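Local coordinates for peptidoglycan-recognition protein LB (Drosophila melanogaster, PDB 7NSX), which hydrolyses bacterial peptidoglycan as a zinc-dependent N-acetylmuramoyl-L-alanine amidase, probably a scavenger that digests biologically active peptidoglycan into inactive fragments in innate immunity, without direct bacteriolytic activity, at residues 40-45 with 108-113; 16-21 with 87-92; 150-155 with 178-183; 82-87 with 113-118. All coordinates share one frame; numbering follows the deposited sequence.

Contact 1. Residues 40-45 with 108-113; sequences YVIIHH and DKSVGI. With ZN (zinc ion), chain B.
Val41 and Ile43 meet Ile113 on the helix-covered face of two parallel strands, and this is the tight part of the contact. Ile113 CD1 lies 3.8 Å from Val41 CG1, the two side chains crossing obliquely. Ile43 runs alongside Ile113 and sets its CD1 4.0 Å from Ile113 CB. Its chain is bent at chi2 (-61°), which turns CD1 towards the neighbouring strand. Leu135 and Ile136 of helix 126-142 close over Ile113. The backbones are laced by alternating bonds: Val111 N to Tyr40 O, Ile42 N to Val111 O, Ile113 N to Ile42 O, and His44 N to Ile113 O at 2.9 Å.

These are central strands of the mixed sheet of the PGRP amidase fold, with the zinc site at their C-terminal end. His44 ND1 binds the zinc ion at 2.1 Å, and His154 and Cys162 supply the other protein ligands. Ile113 O lies at the edge of the His44 ring, in its plane. Across the ring from ND1, NE2 is hydrogen-bonded to His102 ND1; with the zinc bond this helps fix the ring's rotation.

The contact is looser where the strands begin. Tyr40 N reaches Lys109 O at 3.2 Å, with a bent N-H angle of 139°. The Tyr40 ring and the Lys109 chain lie side by side near solvent, with Tyr40 CE1 3.8 Å from Lys109 CD. With an alanine here in place of Tyr40, the Lys109 methylenes would probably lose their aromatic neighbour, and the ring edge would no longer cover Lys109 O.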
loop_
_atom_site.group_PDB
_atom_site.type_symbol
_atom_site.label_atom_id
_atom_site.label_comp_id
_atom_site.label_asym_id
_atom_site.label_seq_id
_atom_site.Cartn_x
_atom_site.Cartn_y
_atom_site.Cartn_z
ATOM N N TYR A 40 12.384 -2.323 0.824
ATOM C CA TYR A 40 11.239 -3.209 0.479
ATOM C C TYR A 40 10.007 -2.420 0.043
ATOM O O TYR A 40 9.723 -1.376 0.613
ATOM C CB TYR A 40 10.830 -4.087 1.659
ATOM C CG TYR A 40 11.888 -5.074 2.067
ATOM C CD1 TYR A 40 12.804 -4.746 3.045
ATOM C CD2 TYR A 40 12.018 -6.295 1.423
ATOM C CE1 TYR A 40 13.829 -5.607 3.385
ATOM C CE2 TYR A 40 13.014 -7.191 1.778
ATOM C CZ TYR A 40 13.907 -6.846 2.778
ATOM O OH TYR A 40 14.900 -7.685 3.167
ATOM N N VAL A 41 9.285 -2.967 -0.943
ATOM C CA VAL A 41 7.894 -2.585 -1.273
ATOM C C VAL A 41 6.991 -3.786 -1.030
ATOM O O VAL A 41 7.189 -4.868 -1.655
ATOM C CB VAL A 41 7.795 -2.051 -2.708
ATOM C CG1 VAL A 41 6.361 -1.781 -3.104
ATOM C CG2 VAL A 41 8.646 -0.794 -2.849
ATOM N N ILE A 42 5.982 -3.621 -0.187
ATOM C CA ILE A 42 5.089 -4.763 0.128
ATOM C C ILE A 42 3.675 -4.440 -0.346
ATOM O O ILE A 42 3.126 -3.416 0.095
ATOM C CB ILE A 42 5.157 -5.144 1.609
ATOM C CG1 ILE A 42 6.578 -5.587 1.969
ATOM C CG2 ILE A 42 4.112 -6.231 1.899
ATOM C CD1 ILE A 42 6.863 -5.469 3.409
ATOM N N ILE A 43 3.110 -5.336 -1.163
ATOM C CA ILE A 43 1.759 -5.177 -1.765
ATOM C C ILE A 43 0.756 -5.936 -0.900
ATOM O O ILE A 43 1.030 -7.126 -0.514
ATOM C CB ILE A 43 1.747 -5.632 -3.238
ATOM C CG1 ILE A 43 2.834 -4.922 -4.053
ATOM C CG2 ILE A 43 0.364 -5.409 -3.846
ATOM C CD1 ILE A 43 2.698 -3.413 -4.106
ATOM N N HIS A 44 -0.340 -5.254 -0.611
ATOM C CA HIS A 44 -1.549 -5.741 0.092
ATOM C C HIS A 44 -2.781 -5.528 -0.795
ATOM O O HIS A 44 -2.785 -4.629 -1.695
ATOM C CB HIS A 44 -1.737 -4.953 1.403
ATOM C CG HIS A 44 -0.567 -4.949 2.324
ATOM N ND1 HIS A 44 -0.414 -5.879 3.337
ATOM C CD2 HIS A 44 0.513 -4.133 2.401
ATOM C CE1 HIS A 44 0.694 -5.646 3.986
ATOM N NE2 HIS A 44 1.285 -4.583 3.436
ATOM N N HIS A 45 -3.873 -6.206 -0.452
ATOM C CA HIS A 45 -5.247 -5.763 -0.809
ATOM C C HIS A 45 -5.987 -5.451 0.492
ATOM O O HIS A 45 -5.550 -5.929 1.564
ATOM C CB HIS A 45 -5.946 -6.781 -1.739
ATOM C CG HIS A 45 -6.369 -8.055 -1.085
ATOM N ND1 HIS A 45 -7.323 -8.887 -1.656
ATOM C CD2 HIS A 45 -6.015 -8.619 0.104
ATOM C CE1 HIS A 45 -7.540 -9.916 -0.831
ATOM N NE2 HIS A 45 -6.718 -9.788 0.241
ATOM N N ASP A 108 9.531 -0.945 9.380
ATOM C CA ASP A 108 10.517 0.158 9.537
ATOM C C ASP A 108 11.477 0.186 8.334
ATOM O O ASP A 108 12.493 0.895 8.377
ATOM C CB ASP A 108 11.231 0.010 10.886
ATOM C CG ASP A 108 12.179 -1.174 10.904
ATOM O OD1 ASP A 108 12.034 -2.082 10.058
ATOM O OD2 ASP A 108 13.095 -1.148 11.723
ATOM N N LYS A 109 11.168 -0.534 7.262
ATOM C CA LYS A 109 12.093 -0.615 6.100
ATOM C C LYS A 109 11.325 -0.875 4.802
ATOM O O LYS A 109 11.912 -1.488 3.903
ATOM C CB LYS A 109 13.063 -1.772 6.362
ATOM C CG LYS A 109 12.395 -3.120 6.557
ATOM C CD LYS A 109 13.365 -4.229 6.907
ATOM C CE LYS A 109 13.812 -4.166 8.353
ATOM N NZ LYS A 109 14.356 -5.463 8.786
ATOM N N SER A 110 10.049 -0.495 4.735
ATOM C CA SER A 110 9.165 -0.808 3.582
ATOM C C SER A 110 8.179 0.334 3.318
ATOM O O SER A 110 7.896 1.193 4.201
ATOM C CB SER A 110 8.442 -2.123 3.723
ATOM O OG SER A 110 7.387 -2.051 4.664
ATOM N N VAL A 111 7.777 0.374 2.053
ATOM C CA VAL A 111 6.558 1.053 1.581
ATOM C C VAL A 111 5.464 -0.018 1.487
ATOM O O VAL A 111 5.605 -0.932 0.638
ATOM C CB VAL A 111 6.813 1.739 0.232
ATOM C CG1 VAL A 111 5.612 2.585 -0.162
ATOM C CG2 VAL A 111 8.076 2.587 0.276
ATOM N N GLY A 112 4.441 0.095 2.329
ATOM C CA GLY A 112 3.255 -0.780 2.318
ATOM C C GLY A 112 2.166 -0.172 1.456
ATOM O O GLY A 112 1.641 0.895 1.815
ATOM N N ILE A 113 1.878 -0.781 0.311
ATOM C CA ILE A 113 0.891 -0.227 -0.657
ATOM C C ILE A 113 -0.351 -1.129 -0.664
ATOM O O ILE A 113 -0.192 -2.326 -0.889
ATOM C CB ILE A 113 1.472 -0.142 -2.068
ATOM C CG1 ILE A 113 2.804 0.610 -2.104
ATOM C CG2 ILE A 113 0.434 0.463 -3.011
ATOM C CD1 ILE A 113 3.432 0.633 -3.478
HETATM ZN ZN ZN B . -1.750 -7.432 3.749
#

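Contact 2. Residues 16-21 with 87-92; sequences RLLSRS and DGMIYT
Leu18 lays its CD1 against the ring of Tyr91, 3.6 Å from CE2. With CG anti to the carbonyl carbon (chi1 -52°) and an extended chi2, the leucine runs beside the tyrosine in the same direction. The same methyl also touches Met89 CB. At the far end of the tyrosine, OH is bonded to Asp87 OD1, in the plane of the ring, at a modelled 2.4 Å, short enough for the exact length to be doubtful. Asp87 OD1 is also bonded to Thr55, while OD2 takes Met89 N from above the carboxylate plane in an Asx turn.

On the other face, Leu17 takes a different turn. Its CG is anti to the backbone N (chi1 -175°), which brings CD2 to 3.6 Å from Ile90 CG2, the two chains nearly at right angles. Both leucine methyls also lie near Thr92 OG1.

Thr92 OG1 gives a 2.9 Å bond to Leu18 O, tilted out of the carbonyl plane. Thr92 N binds the same oxygen, so two donors grip it. Met89 is bent at chi2 and chi3. Its SD accepts a weak bond from Arg16 N at 3.5 Å. The Arg20 guanidinium turns to Asp77 in a salt bridge.

Leu18 N to Ile90 O and Ile90 N to Arg16 O complete a short parallel ladder, by which strand 17-18 forms one edge of the mixed sheet of this amidase domain.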
loop_
_atom_site.group_PDB
_atom_site.type_symbol
_atom_site.label_atom_id
_atom_site.label_comp_id
_atom_site.label_asym_id
_atom_site.label_seq_id
_atom_site.Cartn_x
_atom_site.Cartn_y
_atom_site.Cartn_z
ATOM N N ARG A 16 -2.978 10.768 -9.881
ATOM C CA ARG A 16 -2.543 11.879 -9.013
ATOM C C ARG A 16 -2.184 11.298 -7.659
ATOM O O ARG A 16 -2.851 10.319 -7.215
ATOM C CB ARG A 16 -3.648 12.913 -8.824
ATOM C CG ARG A 16 -4.183 13.457 -10.135
ATOM C CD ARG A 16 -3.352 14.602 -10.680
ATOM N NE ARG A 16 -3.976 14.975 -11.944
ATOM C CZ ARG A 16 -3.753 14.360 -13.102
ATOM N NH1 ARG A 16 -2.889 13.355 -13.188
ATOM N NH2 ARG A 16 -4.390 14.773 -14.187
ATOM N N LEU A 17 -1.181 11.897 -7.028
ATOM C CA LEU A 17 -0.859 11.625 -5.612
ATOM C C LEU A 17 -1.720 12.557 -4.761
ATOM O O LEU A 17 -1.514 13.776 -4.804
ATOM C CB LEU A 17 0.635 11.839 -5.388
ATOM C CG LEU A 17 1.141 11.471 -3.991
ATOM C CD1 LEU A 17 0.903 12.614 -3.018
ATOM C CD2 LEU A 17 0.497 10.181 -3.492
ATOM N N LEU A 18 -2.706 12.015 -4.061
ATOM C CA LEU A 18 -3.581 12.816 -3.189
ATOM C C LEU A 18 -3.023 12.766 -1.773
ATOM O O LEU A 18 -2.561 11.693 -1.351
ATOM C CB LEU A 18 -5.010 12.292 -3.298
ATOM C CG LEU A 18 -5.516 12.187 -4.745
ATOM C CD1 LEU A 18 -6.961 11.737 -4.783
ATOM C CD2 LEU A 18 -5.367 13.511 -5.493
ATOM N N SER A 19 -2.989 13.933 -1.135
ATOM C CA SER A 19 -2.437 14.175 0.218
ATOM C C SER A 19 -3.428 13.636 1.237
ATOM O O SER A 19 -4.605 13.428 0.870
ATOM C CB SER A 19 -2.215 15.641 0.454
ATOM O OG SER A 19 -3.480 16.276 0.535
ATOM N N ARG A 20 -2.987 13.503 2.481
ATOM C CA ARG A 20 -3.856 13.110 3.619
ATOM C C ARG A 20 -5.060 14.062 3.677
ATOM O O ARG A 20 -6.206 13.585 3.855
ATOM C CB ARG A 20 -3.058 13.140 4.923
ATOM C CG ARG A 20 -2.000 12.054 5.034
ATOM C CD ARG A 20 -1.207 12.240 6.314
ATOM N NE ARG A 20 -2.059 11.892 7.444
ATOM C CZ ARG A 20 -2.219 10.677 7.927
ATOM N NH1 ARG A 20 -1.577 9.658 7.382
ATOM N NH2 ARG A 20 -3.011 10.468 8.959
ATOM N N SER A 21 -4.819 15.370 3.548
ATOM C CA SER A 21 -5.891 16.392 3.684
ATOM C C SER A 21 -6.851 16.237 2.496
ATOM O O SER A 21 -8.027 16.389 2.734
ATOM C CB SER A 21 -5.357 17.808 3.831
ATOM O OG SER A 21 -4.714 18.218 2.643
ATOM N N ASP A 87 -10.424 4.328 -8.858
ATOM C CA ASP A 87 -10.363 5.623 -9.574
ATOM C C ASP A 87 -8.991 5.822 -10.241
ATOM O O ASP A 87 -8.847 6.812 -10.992
ATOM C CB ASP A 87 -10.727 6.764 -8.624
ATOM C CG ASP A 87 -9.803 6.961 -7.436
ATOM O OD1 ASP A 87 -10.008 7.958 -6.703
ATOM O OD2 ASP A 87 -8.860 6.124 -7.262
ATOM N N GLY A 88 -7.999 4.980 -9.945
ATOM C CA GLY A 88 -6.623 5.075 -10.474
ATOM C C GLY A 88 -5.825 6.187 -9.787
ATOM O O GLY A 88 -4.772 6.582 -10.283
ATOM N N MET A 89 -6.301 6.668 -8.656
ATOM C CA MET A 89 -5.606 7.701 -7.829
ATOM C C MET A 89 -4.816 7.017 -6.693
ATOM O O MET A 89 -5.130 5.867 -6.309
ATOM C CB MET A 89 -6.626 8.661 -7.221
ATOM C CG MET A 89 -7.435 9.406 -8.261
ATOM S SD MET A 89 -6.371 10.406 -9.350
ATOM C CE MET A 89 -7.126 9.997 -10.918
ATOM N N ILE A 90 -3.775 7.692 -6.227
ATOM C CA ILE A 90 -2.960 7.239 -5.069
ATOM C C ILE A 90 -3.281 8.133 -3.897
ATOM O O ILE A 90 -3.279 9.390 -4.081
ATOM C CB ILE A 90 -1.465 7.253 -5.403
ATOM C CG1 ILE A 90 -1.188 6.343 -6.600
ATOM C CG2 ILE A 90 -0.673 6.861 -4.174
ATOM C CD1 ILE A 90 -0.285 6.941 -7.608
ATOM N N TYR A 91 -3.544 7.505 -2.752
ATOM C CA TYR A 91 -3.923 8.156 -1.480
ATOM C C TYR A 91 -2.758 8.023 -0.502
ATOM O O TYR A 91 -2.392 6.883 -0.174
ATOM C CB TYR A 91 -5.226 7.557 -0.951
ATOM C CG TYR A 91 -6.392 7.807 -1.865
ATOM C CD1 TYR A 91 -6.650 6.985 -2.952
ATOM C CD2 TYR A 91 -7.158 8.949 -1.719
ATOM C CE1 TYR A 91 -7.709 7.231 -3.812
ATOM C CE2 TYR A 91 -8.210 9.215 -2.578
ATOM C CZ TYR A 91 -8.484 8.358 -3.631
ATOM O OH TYR A 91 -9.499 8.649 -4.493
ATOM N N THR A 92 -2.195 9.143 -0.057
ATOM C CA THR A 92 -1.130 9.114 0.974
ATOM C C THR A 92 -1.700 8.517 2.262
ATOM O O THR A 92 -2.676 9.072 2.779
ATOM C CB THR A 92 -0.525 10.504 1.242
ATOM O OG1 THR A 92 -0.086 11.041 -0.007
ATOM C CG2 THR A 92 0.632 10.442 2.214
#

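Contact 3. Residues 150-155 with 178-183; sequences KLLGHR and THINDT. With ZN (zinc ion), chain B.
Thr178 meets the strand at Leu151 through one backbone hydrogen bond. Thr178 N gives to Leu151 O at 3.1 Å, in the carbonyl plane, with an N-H angle of 146°. The threonine hydroxyl binds the backbone O of His176, and Thr178 O accepts from Gln156 NE2, so N, O and OG1 of Thr178 each have a partner.

Strand 149-153 is the outermost strand of the mixed sheet on this side. The segment 178-183 is irregular and follows helix 165-171, so this end of the modelled chain rests beside the sheet edge. The strand leads on to His154, whose ND1 binds the zinc ion at 2.0 Å, well away from segment 178-183.

The remaining contacts are van der Waals. The Lys150 chain passes slantwise over Thr178: Lys150 CB lies 3.5 Å from Thr178 OG1, and CE reaches 3.8 Å from CG2. Leu152 holds CG anti to the carbonyl carbon (chi1 -54°), which carries CD2 to 3.3 Å from Thr178 O. With a glycine here in place of Thr178, the Lys150 chain would probably lose its methyl and hydroxyl neighbours, and His176 O its hydroxyl donor. Further along, Ile180 CG2 meets Leu152 CD2 at 3.9 Å, the side chains nearly perpendicular, with Val157 touching both residues.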
loop_
_atom_site.group_PDB
_atom_site.type_symbol
_atom_site.label_atom_id
_atom_site.label_comp_id
_atom_site.label_asym_id
_atom_site.label_seq_id
_atom_site.Cartn_x
_atom_site.Cartn_y
_atom_site.Cartn_z
ATOM N N LYS A 150 13.275 -4.592 -3.201
ATOM C CA LYS A 150 12.651 -5.909 -3.421
ATOM C C LYS A 150 11.132 -5.743 -3.298
ATOM O O LYS A 150 10.674 -5.228 -2.246
ATOM C CB LYS A 150 13.192 -6.871 -2.365
ATOM C CG LYS A 150 14.690 -7.127 -2.400
ATOM C CD LYS A 150 15.138 -7.901 -1.183
ATOM C CE LYS A 150 16.301 -8.827 -1.461
ATOM N NZ LYS A 150 17.514 -8.053 -1.825
ATOM N N LEU A 151 10.396 -6.213 -4.307
ATOM C CA LEU A 151 8.926 -6.213 -4.328
ATOM C C LEU A 151 8.433 -7.564 -3.793
ATOM O O LEU A 151 8.818 -8.631 -4.361
ATOM C CB LEU A 151 8.431 -5.954 -5.746
ATOM C CG LEU A 151 6.922 -5.973 -5.932
ATOM C CD1 LEU A 151 6.294 -4.707 -5.369
ATOM C CD2 LEU A 151 6.593 -6.122 -7.390
ATOM N N LEU A 152 7.616 -7.492 -2.742
ATOM C CA LEU A 152 6.967 -8.644 -2.083
ATOM C C LEU A 152 5.458 -8.427 -2.001
ATOM O O LEU A 152 4.982 -7.272 -2.000
ATOM C CB LEU A 152 7.547 -8.779 -0.678
ATOM C CG LEU A 152 9.069 -8.872 -0.590
ATOM C CD1 LEU A 152 9.519 -8.820 0.844
ATOM C CD2 LEU A 152 9.576 -10.122 -1.280
ATOM N N GLY A 153 4.739 -9.540 -1.938
ATOM C CA GLY A 153 3.368 -9.624 -1.421
ATOM C C GLY A 153 3.410 -9.923 0.052
ATOM O O GLY A 153 4.401 -10.542 0.506
ATOM N N HIS A 154 2.394 -9.466 0.777
ATOM C CA HIS A 154 2.281 -9.646 2.240
ATOM C C HIS A 154 2.491 -11.134 2.545
ATOM O O HIS A 154 3.258 -11.426 3.495
ATOM C CB HIS A 154 0.925 -9.126 2.708
ATOM C CG HIS A 154 0.746 -9.088 4.186
ATOM N ND1 HIS A 154 -0.419 -8.599 4.758
ATOM C CD2 HIS A 154 1.551 -9.460 5.213
ATOM C CE1 HIS A 154 -0.320 -8.674 6.067
ATOM N NE2 HIS A 154 0.881 -9.191 6.368
ATOM N N ARG A 155 1.875 -12.022 1.744
ATOM C CA ARG A 155 1.879 -13.492 1.999
ATOM C C ARG A 155 3.288 -14.090 1.981
ATOM O O ARG A 155 3.418 -15.278 2.306
ATOM C CB ARG A 155 1.064 -14.218 0.943
ATOM C CG ARG A 155 1.556 -13.993 -0.478
ATOM C CD ARG A 155 0.925 -14.997 -1.416
ATOM N NE ARG A 155 -0.523 -14.910 -1.345
ATOM C CZ ARG A 155 -1.366 -15.703 -2.009
ATOM N NH1 ARG A 155 -0.901 -16.652 -2.806
ATOM N NH2 ARG A 155 -2.672 -15.540 -1.871
ATOM N N THR A 178 10.692 -10.458 -5.940
ATOM C CA THR A 178 11.810 -11.123 -5.236
ATOM C C THR A 178 11.271 -12.346 -4.480
ATOM O O THR A 178 10.253 -12.207 -3.780
ATOM C CB THR A 178 12.438 -10.119 -4.266
ATOM O OG1 THR A 178 12.923 -9.051 -5.075
ATOM C CG2 THR A 178 13.559 -10.667 -3.417
ATOM N N HIS A 179 11.949 -13.489 -4.603
ATOM C CA HIS A 179 11.761 -14.700 -3.757
ATOM C C HIS A 179 12.700 -14.568 -2.568
ATOM O O HIS A 179 13.896 -14.325 -2.810
ATOM C CB HIS A 179 12.060 -15.984 -4.546
ATOM C CG HIS A 179 11.230 -16.124 -5.773
ATOM N ND1 HIS A 179 9.845 -16.263 -5.720
ATOM C CD2 HIS A 179 11.571 -16.150 -7.080
ATOM C CE1 HIS A 179 9.376 -16.379 -6.950
ATOM N NE2 HIS A 179 10.418 -16.294 -7.803
ATOM N N ILE A 180 12.177 -14.675 -1.352
ATOM C CA ILE A 180 12.960 -14.518 -0.095
ATOM C C ILE A 180 13.071 -15.869 0.635
ATOM O O ILE A 180 13.809 -15.936 1.641
ATOM C CB ILE A 180 12.363 -13.409 0.800
ATOM C CG1 ILE A 180 10.887 -13.637 1.148
ATOM C CG2 ILE A 180 12.594 -12.049 0.153
ATOM C CD1 ILE A 180 10.436 -12.855 2.357
ATOM N N ASN A 181 12.355 -16.903 0.188
ATOM C CA ASN A 181 12.401 -18.230 0.862
ATOM C C ASN A 181 12.458 -19.284 -0.243
ATOM O O ASN A 181 12.188 -18.938 -1.409
ATOM C CB ASN A 181 11.304 -18.330 1.937
ATOM C CG ASN A 181 11.512 -17.360 3.096
ATOM O OD1 ASN A 181 10.687 -16.454 3.311
ATOM N ND2 ASN A 181 12.607 -17.514 3.850
ATOM N N ASP A 182 12.937 -20.485 0.074
ATOM C CA ASP A 182 13.197 -21.533 -0.950
ATOM C C ASP A 182 11.874 -21.967 -1.619
ATOM O O ASP A 182 11.944 -22.571 -2.657
ATOM C CB ASP A 182 13.933 -22.738 -0.357
ATOM C CG ASP A 182 15.310 -22.437 0.223
ATOM O OD1 ASP A 182 15.791 -21.291 0.041
ATOM O OD2 ASP A 182 15.881 -23.342 0.870
ATOM N N THR A 183 10.712 -21.672 -1.045
ATOM C CA THR A 183 9.382 -21.977 -1.644
ATOM C C THR A 183 9.061 -21.047 -2.830
ATOM O O THR A 183 8.310 -21.467 -3.711
ATOM C CB THR A 183 8.314 -21.875 -0.556
ATOM O OG1 THR A 183 8.430 -20.536 -0.060
ATOM C CG2 THR A 183 8.517 -22.917 0.526
HETATM ZN ZN ZN B . -1.750 -7.432 3.749
#

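Contact 4. Residues 82-87 with 113-118; sequences FGIGGD and IVLIGD
Ile84 packs across two residues of the neighbouring strand, Ile113 and Leu115. Its CB sits 3.9 Å from Val114 O and near Leu115 CG. CG1 is anti to the carbonyl carbon (chi1 -62°) and comes to 4.0 Å from Ile113 CG2. The extended chi2 carries CD1 on to the tip contacts: Ile113 CG2 at 3.5 Å and Leu115 CD1 at 4.0 Å. Ile84 lies at a slant to Ile113 but runs beside Leu115. Helix 126-142 touches this face, with Ala132 on Ile84 and Met128 on Leu115.

The strands are parallel, and three backbone bonds join them. Val114 N binds Phe82 O, Ile84 N binds Val114 O at 2.8 Å, and Ile116 N binds Ile84 O. The opposite face has Gly83, over whose CA the Val114 CG1 methyl lies at 3.7 Å. Val114 also touches Tyr80, inferred to be essential for zinc hydrate coordination. Past the strand end, Ile116 CG1 rests 3.4 Å from Ile84 O, and Met62 and Met65 of helix 55-72 touch its side chain.

Backbone N-H and C=O groups pair across the strands here, and others, such as those of Gly83 and Ile113, pair with the strands beyond. What meets between the side chains is hydrocarbon, consistent with a core held by shape and exclusion of water.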
loop_
_atom_site.group_PDB
_atom_site.type_symbol
_atom_site.label_atom_id
_atom_site.label_comp_id
_atom_site.label_asym_id
_atom_site.label_seq_id
_atom_site.Cartn_x
_atom_site.Cartn_y
_atom_site.Cartn_z
ATOM N N PHE A 82 0.543 3.846 1.603
ATOM C CA PHE A 82 -0.265 4.405 0.511
ATOM C C PHE A 82 -1.403 3.447 0.197
ATOM O O PHE A 82 -1.213 2.222 0.348
ATOM C CB PHE A 82 0.594 4.648 -0.732
ATOM C CG PHE A 82 1.658 5.705 -0.573
ATOM C CD1 PHE A 82 2.948 5.363 -0.215
ATOM C CD2 PHE A 82 1.366 7.051 -0.751
ATOM C CE1 PHE A 82 3.935 6.331 -0.085
ATOM C CE2 PHE A 82 2.344 8.029 -0.595
ATOM C CZ PHE A 82 3.636 7.668 -0.279
ATOM N N GLY A 83 -2.522 4.026 -0.270
ATOM C CA GLY A 83 -3.680 3.312 -0.829
ATOM C C GLY A 83 -3.829 3.609 -2.318
ATOM O O GLY A 83 -3.428 4.696 -2.790
ATOM N N ILE A 84 -4.356 2.638 -3.059
ATOM C CA ILE A 84 -4.692 2.791 -4.487
ATOM C C ILE A 84 -6.169 2.475 -4.697
ATOM O O ILE A 84 -6.638 1.407 -4.279
ATOM C CB ILE A 84 -3.745 1.958 -5.349
ATOM C CG1 ILE A 84 -2.318 2.487 -5.132
ATOM C CG2 ILE A 84 -4.212 2.047 -6.796
ATOM C CD1 ILE A 84 -1.277 1.732 -5.800
ATOM N N GLY A 85 -6.883 3.411 -5.306
ATOM C CA GLY A 85 -8.319 3.259 -5.588
ATOM C C GLY A 85 -8.580 2.791 -7.004
ATOM O O GLY A 85 -7.694 2.935 -7.906
ATOM N N GLY A 86 -9.809 2.325 -7.240
ATOM C CA GLY A 86 -10.244 1.917 -8.582
ATOM C C GLY A 86 -10.493 3.127 -9.446
ATOM O O GLY A 86 -10.681 2.930 -10.623
ATOM N N ASP A 87 -10.424 4.328 -8.858
ATOM C CA ASP A 87 -10.363 5.623 -9.574
ATOM C C ASP A 87 -8.991 5.822 -10.241
ATOM O O ASP A 87 -8.847 6.812 -10.992
ATOM C CB ASP A 87 -10.727 6.764 -8.624
ATOM C CG ASP A 87 -9.803 6.961 -7.436
ATOM O OD1 ASP A 87 -10.008 7.958 -6.703
ATOM O OD2 ASP A 87 -8.860 6.124 -7.262
ATOM N N ILE A 113 1.878 -0.781 0.311
ATOM C CA ILE A 113 0.891 -0.227 -0.657
ATOM C C ILE A 113 -0.351 -1.129 -0.664
ATOM O O ILE A 113 -0.192 -2.326 -0.889
ATOM C CB ILE A 113 1.472 -0.142 -2.068
ATOM C CG1 ILE A 113 2.804 0.610 -2.104
ATOM C CG2 ILE A 113 0.434 0.463 -3.011
ATOM C CD1 ILE A 113 3.432 0.633 -3.478
ATOM N N VAL A 114 -1.523 -0.579 -0.408
ATOM C CA VAL A 114 -2.778 -1.372 -0.392
ATOM C C VAL A 114 -3.569 -1.051 -1.661
ATOM O O VAL A 114 -3.818 0.117 -1.921
ATOM C CB VAL A 114 -3.634 -1.189 0.876
ATOM C CG1 VAL A 114 -4.146 0.213 1.059
ATOM C CG2 VAL A 114 -4.798 -2.188 0.861
ATOM N N LEU A 115 -3.941 -2.073 -2.421
ATOM C CA LEU A 115 -4.895 -1.911 -3.538
ATOM C C LEU A 115 -6.270 -2.215 -2.942
ATOM O O LEU A 115 -6.525 -3.345 -2.507
ATOM C CB LEU A 115 -4.508 -2.802 -4.721
ATOM C CG LEU A 115 -3.473 -2.205 -5.683
ATOM C CD1 LEU A 115 -2.083 -2.160 -5.091
ATOM C CD2 LEU A 115 -3.404 -3.007 -6.984
ATOM N N ILE A 116 -7.092 -1.189 -2.850
ATOM C CA ILE A 116 -8.432 -1.292 -2.215
ATOM C C ILE A 116 -9.251 -2.305 -3.032
ATOM O O ILE A 116 -9.304 -2.186 -4.279
ATOM C CB ILE A 116 -9.091 0.091 -2.108
ATOM C CG1 ILE A 116 -8.212 1.059 -1.314
ATOM C CG2 ILE A 116 -10.492 -0.033 -1.545
ATOM C CD1 ILE A 116 -8.715 2.482 -1.289
ATOM N N GLY A 117 -9.792 -3.316 -2.345
ATOM C CA GLY A 117 -10.655 -4.349 -2.933
ATOM C C GLY A 117 -10.144 -5.726 -2.595
ATOM O O GLY A 117 -9.121 -5.843 -1.891
ATOM N N ASP A 118 -10.879 -6.726 -3.072
ATOM C CA ASP A 118 -10.627 -8.171 -2.890
ATOM C C ASP A 118 -10.127 -8.707 -4.221
ATOM O O ASP A 118 -10.946 -8.783 -5.174
ATOM C CB ASP A 118 -11.916 -8.821 -2.405
ATOM C CG ASP A 118 -11.881 -10.333 -2.334
ATOM O OD1 ASP A 118 -10.757 -10.907 -2.355
ATOM O OD2 ASP A 118 -12.992 -10.912 -2.213
#

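Overall arrangement
All four contacts reach one mixed sheet; contacts 1, 2 and 4 join its strands. Contact 2 joins edge strand 17-18 to strand 90-92, contact 4 joins 82-84 to 110-115, and contact 1 joins 110-115 to 38-45. Contact 3 sets segment 178-183 beside the other edge strand, 149-153. Contacts 1 and 4 share Ile113, their centres about 13 Å apart. The centres of contacts 2 and 3 are about 27 Å apart, on opposite sides of the chain centre. Along the chain, contacts 1, 2 and 4 interlock, and contact 3 opens after they close. Helix 126-142 touches contacts 1, 2 and 4. Strands 38-45 and 149-153 are neighbours, and their ends bring His44 and His154 to the same zinc ion.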